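Local coordinates for protein orotidine 5'-phosphate decarboxylase (Methanocaldococcus jannaschii, PDB 4LUI) that probably catalyses the decarboxylation of orotidine 5'-monophosphate to uridine 5'-monophosphate, the last step of de novo UMP synthesis, at residues B[55-59]-B[60-64]. Residues are numbered along the deposited sequence; the frame is centred on the assembly and turned at random.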
loop_
_atom_site.group_PDB
_atom_site.type_symbol
_atom_site.label_atom_id
_atom_site.label_comp_id
_atom_site.label_asym_id
_atom_site.label_seq_id
_atom_site.Cartn_x
_atom_site.Cartn_y
_atom_site.Cartn_z
ATOM N N PRO B 55 -3.460 8.394 -3.076
ATOM C CA PRO B 55 -3.231 9.565 -3.935
ATOM C C PRO B 55 -3.707 10.875 -3.302
ATOM O O PRO B 55 -3.006 11.893 -3.396
ATOM C CB PRO B 55 -4.011 9.221 -5.207
ATOM C CG PRO B 55 -3.975 7.684 -5.232
ATOM C CD PRO B 55 -4.150 7.300 -3.793
ATOM N N LEU B 56 -4.852 10.835 -2.632
ATOM C CA LEU B 56 -5.332 12.025 -1.937
ATOM C C LEU B 56 -4.474 12.327 -0.714
ATOM O O LEU B 56 -4.019 13.455 -0.520
ATOM C CB LEU B 56 -6.785 11.850 -1.519
ATOM C CG LEU B 56 -7.383 12.982 -0.667
ATOM C CD1 LEU B 56 -7.353 14.310 -1.408
ATOM C CD2 LEU B 56 -8.797 12.627 -0.253
ATOM N N VAL B 57 -4.244 11.308 0.104
ATOM C CA VAL B 57 -3.578 11.509 1.390
ATOM C C VAL B 57 -2.084 11.857 1.269
ATOM O O VAL B 57 -1.558 12.633 2.065
ATOM C CB VAL B 57 -3.810 10.299 2.318
ATOM C CG1 VAL B 57 -3.065 10.475 3.635
ATOM C CG2 VAL B 57 -5.305 10.141 2.588
ATOM N N LEU B 58 -1.411 11.309 0.258
ATOM C CA LEU B 58 0.031 11.537 0.089
ATOM C C LEU B 58 0.478 12.975 -0.108
ATOM O O LEU B 58 1.598 13.341 0.264
ATOM C CB LEU B 58 0.564 10.706 -1.071
ATOM C CG LEU B 58 1.034 9.336 -0.621
ATOM C CD1 LEU B 58 1.412 8.496 -1.825
ATOM C CD2 LEU B 58 2.202 9.489 0.344
ATOM N N SER B 59 -0.389 13.781 -0.707
ATOM C CA SER B 59 -0.070 15.174 -1.000
ATOM C C SER B 59 0.206 16.002 0.259
ATOM O O SER B 59 1.207 16.716 0.332
ATOM C CB SER B 59 -1.200 15.815 -1.806
ATOM O OG SER B 59 -1.033 17.221 -1.880
ATOM N N THR B 60 -0.678 15.901 1.246
ATOM C CA THR B 60 -0.553 16.713 2.459
ATOM C C THR B 60 -0.465 15.917 3.759
ATOM O O THR B 60 -0.279 16.496 4.827
ATOM C CB THR B 60 -1.716 17.715 2.596
ATOM O OG1 THR B 60 -2.955 17.002 2.636
ATOM C CG2 THR B 60 -1.726 18.688 1.425
ATOM N N GLY B 61 -0.594 14.596 3.671
ATOM C CA GLY B 61 -0.554 13.762 4.857
ATOM C C GLY B 61 -1.923 13.590 5.490
ATOM O O GLY B 61 -2.940 14.057 4.966
ATOM N N THR B 62 -1.939 12.931 6.642
ATOM C CA THR B 62 -3.180 12.539 7.287
ATOM C C THR B 62 -4.037 13.697 7.801
ATOM O O THR B 62 -5.157 13.464 8.239
ATOM C CB THR B 62 -2.917 11.527 8.413
ATOM O OG1 THR B 62 -1.981 12.080 9.346
ATOM C CG2 THR B 62 -2.345 10.246 7.824
ATOM N N GLU B 63 -3.532 14.928 7.742
ATOM C CA GLU B 63 -4.341 16.091 8.115
ATOM C C GLU B 63 -5.684 16.084 7.381
ATOM O O GLU B 63 -6.698 16.474 7.946
ATOM C CB GLU B 63 -3.597 17.419 7.876
ATOM C CG GLU B 63 -3.287 17.749 6.411
ATOM C CD GLU B 63 -4.443 18.443 5.697
ATOM O OE1 GLU B 63 -4.453 18.465 4.446
ATOM O OE2 GLU B 63 -5.339 18.970 6.390
ATOM N N ILE B 64 -5.689 15.614 6.132
ATOM C CA ILE B 64 -6.918 15.623 5.338
ATOM C C ILE B 64 -7.974 14.677 5.918
ATOM O O ILE B 64 -9.165 14.950 5.845
ATOM C CB ILE B 64 -6.650 15.335 3.820
ATOM C CG1 ILE B 64 -7.906 15.583 2.982
ATOM C CG2 ILE B 64 -6.150 13.915 3.598
ATOM C CD1 ILE B 64 -8.495 16.971 3.143
HETATM O O HOH W 1 -4.498 16.024 0.590
#
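Val57 meets Gly61 and Ile64 where the short helix 54-60 ends and the chain turns into helix 63-72. Gly61 N donates to Val57 O at 2.7 Å, close to the line of the carbonyl bond but bent at the hydrogen (137°). At Gly61 the backbone breaks from helix 54-60 with a positive phi (88°), which turns the chain toward the next helix.

The tight side is apolar. Val57 CG1, anti to its own backbone N, rests 3.8 Å from Gly61 C. The other methyl, CG2, lies 4.0 Å from Ile64 CG2, and the two side chains cross at a slant. Leu56 CD2 touches Ile64 CG1 more loosely, at 4.5 Å. Helix 33-43 covers this apolar patch through Ala36 and Leu37, and Leu58 of the second subunit packs on Val57.

The other side is polar and wetter. Thr60 holds its OG1 between its backbone N and carbonyl carbon (chi1 59°), where a water can reach it. That water donates to Leu56 O and to Thr60 OG1 (2.7 Å from the water), bridging the helix end. Thr60 OG1 in turn donates to the anti lone pair of Glu63 OE1 at 2.8 Å. That same oxygen forms a salt bridge with Arg33.

The arrangement is a glycine-terminated helix end, joining two consecutive helices after strand 49-53 of the TIM barrel.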